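Local coordinates for protein putative acetyltransferase (Nocardia farcinica, PDB 3D9W) that probably transfers acetyl groups from acetyl-coenzyme A to arylamine substrates, at residues V100-G112 / W187-Y199. Numbering follows the deposited sequence.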
loop_
_atom_site.group_PDB
_atom_site.type_symbol
_atom_site.label_atom_id
_atom_site.label_comp_id
_atom_site.label_asym_id
_atom_site.label_seq_id
_atom_site.Cartn_x
_atom_site.Cartn_y
_atom_site.Cartn_z
ATOM N N VAL A 100 -7.980 -1.035 15.644
ATOM C CA VAL A 100 -7.086 -1.553 14.621
ATOM C C VAL A 100 -6.545 -2.943 14.888
ATOM O O VAL A 100 -5.985 -3.222 15.951
ATOM C CB VAL A 100 -5.910 -0.596 14.395
ATOM C CG1 VAL A 100 -4.968 -1.166 13.353
ATOM C CG2 VAL A 100 -6.434 0.753 13.944
ATOM N N THR A 101 -6.719 -3.803 13.889
ATOM C CA THR A 101 -6.281 -5.194 13.940
ATOM C C THR A 101 -5.754 -5.518 12.539
ATOM O O THR A 101 -6.281 -5.029 11.551
ATOM C CB THR A 101 -7.477 -6.108 14.333
ATOM O OG1 THR A 101 -7.096 -7.486 14.272
ATOM C CG2 THR A 101 -8.636 -5.860 13.417
ATOM N N GLY A 102 -4.714 -6.331 12.441
ATOM C CA GLY A 102 -4.166 -6.604 11.129
ATOM C C GLY A 102 -4.464 -7.920 10.456
ATOM O O GLY A 102 -4.840 -8.894 11.090
ATOM N N HIS A 103 -4.287 -7.921 9.141
ATOM C CA HIS A 103 -4.487 -9.095 8.296
ATOM C C HIS A 103 -3.401 -9.101 7.223
ATOM O O HIS A 103 -2.734 -8.093 6.985
ATOM C CB HIS A 103 -5.854 -9.074 7.598
ATOM C CG HIS A 103 -7.029 -9.194 8.523
ATOM N ND1 HIS A 103 -6.996 -9.929 9.687
ATOM C CD2 HIS A 103 -8.297 -8.727 8.413
ATOM C CE1 HIS A 103 -8.190 -9.913 10.252
ATOM N NE2 HIS A 103 -8.998 -9.191 9.498
ATOM N N THR A 104 -3.224 -10.246 6.583
ATOM C CA THR A 104 -2.233 -10.381 5.531
ATOM C C THR A 104 -2.874 -11.072 4.349
ATOM O O THR A 104 -3.618 -12.036 4.501
ATOM C CB THR A 104 -1.029 -11.214 5.974
ATOM O OG1 THR A 104 -0.248 -10.467 6.910
ATOM C CG2 THR A 104 -0.166 -11.549 4.782
ATOM N N GLY A 105 -2.580 -10.571 3.162
ATOM C CA GLY A 105 -3.147 -11.163 1.978
ATOM C C GLY A 105 -2.088 -11.666 1.030
ATOM O O GLY A 105 -0.900 -11.375 1.193
ATOM N N ARG A 106 -2.534 -12.440 0.044
ATOM C CA ARG A 106 -1.663 -12.996 -0.983
ATOM C C ARG A 106 -2.048 -12.324 -2.291
ATOM O O ARG A 106 -3.166 -12.493 -2.777
ATOM C CB ARG A 106 -1.878 -14.502 -1.139
ATOM C CG ARG A 106 -1.728 -15.329 0.105
ATOM C CD ARG A 106 -2.042 -16.773 -0.229
ATOM N NE ARG A 106 -2.165 -17.636 0.944
ATOM C CZ ARG A 106 -1.149 -18.026 1.704
ATOM N NH1 ARG A 106 0.086 -17.631 1.432
ATOM N NH2 ARG A 106 -1.371 -18.832 2.725
ATOM N N VAL A 107 -1.139 -11.549 -2.858
ATOM C CA VAL A 107 -1.444 -10.911 -4.115
ATOM C C VAL A 107 -1.438 -11.993 -5.180
ATOM O O VAL A 107 -0.648 -12.928 -5.133
ATOM C CB VAL A 107 -0.422 -9.849 -4.476
ATOM C CG1 VAL A 107 -0.849 -9.152 -5.750
ATOM C CG2 VAL A 107 -0.291 -8.854 -3.342
ATOM N N THR A 108 -2.344 -11.870 -6.132
ATOM C CA THR A 108 -2.457 -12.843 -7.197
ATOM C C THR A 108 -2.426 -12.124 -8.531
ATOM O O THR A 108 -1.738 -12.546 -9.455
ATOM C CB THR A 108 -3.773 -13.642 -7.060
ATOM O OG1 THR A 108 -4.852 -12.740 -6.804
ATOM C CG2 THR A 108 -3.686 -14.617 -5.919
ATOM N N MET A 109 -3.173 -11.030 -8.624
ATOM C CA MET A 109 -3.227 -10.249 -9.854
ATOM C C MET A 109 -3.445 -11.124 -11.075
ATOM O O MET A 109 -2.705 -11.031 -12.047
ATOM C CB MET A 109 -1.936 -9.449 -10.040
ATOM C CG MET A 109 -1.833 -8.271 -9.107
ATOM S SD MET A 109 -3.307 -7.258 -9.233
ATOM C CE MET A 109 -3.277 -6.845 -11.035
ATOM N N GLY A 110 -4.452 -11.983 -11.018
ATOM C CA GLY A 110 -4.737 -12.840 -12.151
ATOM C C GLY A 110 -3.837 -14.054 -12.269
ATOM O O GLY A 110 -4.182 -15.026 -12.943
ATOM N N ALA A 111 -2.674 -14.011 -11.635
ATOM C CA ALA A 111 -1.775 -15.155 -11.701
ATOM C C ALA A 111 -2.445 -16.399 -11.086
ATOM O O ALA A 111 -3.663 -16.430 -10.866
ATOM C CB ALA A 111 -0.468 -14.835 -10.977
ATOM N N GLY A 112 -1.647 -17.420 -10.805
ATOM C CA GLY A 112 -2.199 -18.633 -10.239
ATOM C C GLY A 112 -1.349 -19.082 -9.079
ATOM O O GLY A 112 -0.835 -18.254 -8.321
ATOM N N TRP A 187 -11.621 -7.180 -15.629
ATOM C CA TRP A 187 -11.711 -7.565 -14.235
ATOM C C TRP A 187 -10.576 -8.504 -13.875
ATOM O O TRP A 187 -9.977 -9.152 -14.731
ATOM C CB TRP A 187 -13.038 -8.244 -13.941
ATOM C CG TRP A 187 -14.121 -7.273 -13.712
ATOM C CD1 TRP A 187 -15.023 -6.816 -14.625
ATOM C CD2 TRP A 187 -14.389 -6.576 -12.491
ATOM N NE1 TRP A 187 -15.841 -5.870 -14.047
ATOM C CE2 TRP A 187 -15.474 -5.704 -12.739
ATOM C CE3 TRP A 187 -13.817 -6.603 -11.210
ATOM C CZ2 TRP A 187 -16.002 -4.867 -11.756
ATOM C CZ3 TRP A 187 -14.340 -5.770 -10.228
ATOM C CH2 TRP A 187 -15.425 -4.910 -10.510
ATOM N N VAL A 188 -10.271 -8.577 -12.592
ATOM C CA VAL A 188 -9.212 -9.449 -12.157
ATOM C C VAL A 188 -9.180 -9.497 -10.639
ATOM O O VAL A 188 -9.664 -8.586 -9.954
ATOM C CB VAL A 188 -7.840 -8.975 -12.705
ATOM C CG1 VAL A 188 -7.423 -7.684 -12.033
ATOM C CG2 VAL A 188 -6.796 -10.045 -12.494
ATOM N N ASP A 189 -8.630 -10.590 -10.126
ATOM C CA ASP A 189 -8.492 -10.785 -8.703
ATOM C C ASP A 189 -7.187 -10.107 -8.278
ATOM O O ASP A 189 -6.100 -10.464 -8.735
ATOM C CB ASP A 189 -8.462 -12.281 -8.398
ATOM C CG ASP A 189 -7.444 -13.031 -9.249
ATOM O OD1 ASP A 189 -6.234 -12.974 -8.935
ATOM O OD2 ASP A 189 -7.849 -13.675 -10.243
ATOM N N ARG A 190 -7.303 -9.094 -7.433
ATOM C CA ARG A 190 -6.120 -8.403 -6.973
ATOM C C ARG A 190 -5.400 -9.352 -6.024
ATOM O O ARG A 190 -4.308 -9.830 -6.328
ATOM C CB ARG A 190 -6.491 -7.097 -6.251
ATOM C CG ARG A 190 -5.279 -6.318 -5.739
ATOM C CD ARG A 190 -5.634 -5.104 -4.884
ATOM N NE ARG A 190 -6.043 -3.956 -5.685
ATOM C CZ ARG A 190 -6.064 -2.701 -5.240
ATOM N NH1 ARG A 190 -5.694 -2.432 -3.992
ATOM N NH2 ARG A 190 -6.450 -1.714 -6.043
ATOM N N TYR A 191 -6.026 -9.655 -4.894
ATOM C CA TYR A 191 -5.421 -10.531 -3.910
ATOM C C TYR A 191 -6.445 -11.304 -3.104
ATOM O O TYR A 191 -7.642 -11.153 -3.293
ATOM C CB TYR A 191 -4.563 -9.702 -2.952
ATOM C CG TYR A 191 -5.292 -8.545 -2.276
ATOM C CD1 TYR A 191 -6.429 -8.759 -1.491
ATOM C CD2 TYR A 191 -4.837 -7.232 -2.421
ATOM C CE1 TYR A 191 -7.091 -7.695 -0.876
ATOM C CE2 TYR A 191 -5.492 -6.168 -1.810
ATOM C CZ TYR A 191 -6.614 -6.404 -1.043
ATOM O OH TYR A 191 -7.258 -5.342 -0.458
ATOM N N THR A 192 -5.961 -12.137 -2.197
ATOM C CA THR A 192 -6.840 -12.894 -1.324
ATOM C C THR A 192 -6.313 -12.727 0.102
ATOM O O THR A 192 -5.126 -12.483 0.297
ATOM C CB THR A 192 -6.829 -14.393 -1.653
ATOM O OG1 THR A 192 -5.550 -14.950 -1.309
ATOM C CG2 THR A 192 -7.112 -14.618 -3.122
ATOM N N PHE A 193 -7.189 -12.842 1.095
ATOM C CA PHE A 193 -6.749 -12.726 2.481
ATOM C C PHE A 193 -7.655 -13.453 3.458
ATOM O O PHE A 193 -8.830 -13.690 3.177
ATOM C CB PHE A 193 -6.623 -11.256 2.902
ATOM C CG PHE A 193 -7.929 -10.523 2.997
ATOM C CD1 PHE A 193 -8.498 -9.944 1.873
ATOM C CD2 PHE A 193 -8.561 -10.365 4.221
ATOM C CE1 PHE A 193 -9.669 -9.209 1.972
ATOM C CE2 PHE A 193 -9.728 -9.636 4.332
ATOM C CZ PHE A 193 -10.287 -9.055 3.210
ATOM N N THR A 194 -7.089 -13.814 4.604
ATOM C CA THR A 194 -7.830 -14.498 5.647
ATOM C C THR A 194 -8.072 -13.498 6.759
ATOM O O THR A 194 -7.601 -12.368 6.690
ATOM C CB THR A 194 -7.047 -15.710 6.217
ATOM O OG1 THR A 194 -5.865 -15.262 6.896
ATOM C CG2 THR A 194 -6.668 -16.663 5.100
ATOM N N THR A 195 -8.803 -13.903 7.785
ATOM C CA THR A 195 -9.074 -12.990 8.876
ATOM C C THR A 195 -8.230 -13.295 10.092
ATOM O O THR A 195 -8.568 -12.921 11.213
ATOM C CB THR A 195 -10.542 -13.024 9.264
ATOM O OG1 THR A 195 -10.943 -14.381 9.459
ATOM C CG2 THR A 195 -11.388 -12.377 8.183
ATOM N N ALA A 196 -7.121 -13.980 9.862
ATOM C CA ALA A 196 -6.200 -14.319 10.942
ATOM C C ALA A 196 -5.597 -13.031 11.512
ATOM O O ALA A 196 -5.072 -12.202 10.763
ATOM C CB ALA A 196 -5.092 -15.213 10.410
ATOM N N PRO A 197 -5.673 -12.843 12.842
ATOM C CA PRO A 197 -5.123 -11.650 13.495
ATOM C C PRO A 197 -3.637 -11.539 13.185
ATOM O O PRO A 197 -2.893 -12.498 13.382
ATOM C CB PRO A 197 -5.373 -11.925 14.973
ATOM C CG PRO A 197 -6.615 -12.731 14.951
ATOM C CD PRO A 197 -6.359 -13.698 13.826
ATOM N N GLN A 198 -3.212 -10.379 12.693
ATOM C CA GLN A 198 -1.807 -10.155 12.355
ATOM C C GLN A 198 -1.249 -8.986 13.158
ATOM O O GLN A 198 -1.975 -8.049 13.489
ATOM C CB GLN A 198 -1.661 -9.897 10.855
ATOM C CG GLN A 198 -1.967 -11.122 9.997
ATOM C CD GLN A 198 -0.837 -12.139 9.985
ATOM O OE1 GLN A 198 0.142 -11.997 9.242
ATOM N NE2 GLN A 198 -0.957 -13.163 10.819
ATOM N N TYR A 199 0.044 -9.042 13.465
ATOM C CA TYR A 199 0.676 -8.003 14.258
ATOM C C TYR A 199 2.007 -7.507 13.690
ATOM O O TYR A 199 2.533 -8.072 12.733
ATOM C CB TYR A 199 0.858 -8.533 15.668
ATOM C CG TYR A 199 -0.440 -9.017 16.269
ATOM C CD1 TYR A 199 -1.392 -8.115 16.734
ATOM C CD2 TYR A 199 -0.730 -10.383 16.355
ATOM C CE1 TYR A 199 -2.600 -8.550 17.273
ATOM C CE2 TYR A 199 -1.944 -10.830 16.893
ATOM C CZ TYR A 199 -2.872 -9.903 17.353
ATOM O OH TYR A 199 -4.062 -10.313 17.916
HETATM O O HOH W 1 -3.963 -15.134 4.158
HETATM O O HOH W 2 -5.069 -12.443 7.924
#
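Asp189 reaches across to the type I' turn Thr108-Ala111 and grips it through one carboxylate oxygen. Asp189 OD1 takes the hydroxyl OG1 of Thr108 on its anti side at 2.6 Å. The backbone N of Gly110 comes to Asp189 OD1 from above the carboxylate plane, at 2.9 Å. A chi1 of 46° places Thr108 OG1 between its own backbone N and carbonyl carbon and turns it to Asp189 OD1; the two side chains cross at about a right angle. Next along, Arg190 O receives two amides: Thr108 N at 2.8 Å, lying in the carbonyl plane, and Met109 N, tilted from it. Arg106 and Thr192 then exchange two backbone bonds, making them an antiparallel hydrogen-bonded pair. This joins strands 99-107 and 188-193 in the middle of the eight-stranded antiparallel sheet of the arylamine N-acetyltransferase fold.

Beyond Phe193 the second chain continues as a loop, and the register shifts by two residues before Gly102 pairs with Gln198. A water bridges Thr104 N to the carbonyls of Thr194 and Ala196. His103 fills in here: its ND1 donates to Ala196 O at 3.2 Å, while Thr195 CA sits over one ring face in a CH-pi contact, 3.8 Å from the centroid. Gln198 N binds Gly102 O, and Thr104 OG1 donates to Gln198 OE1 at 2.8 Å. Tyr191 CB lies 3.5 Å from Val107 CA, while Tyr191 OH hydrogen-bonds to the Tyr147 hydroxyl. Val188 CG2 packs against the Gly110 backbone.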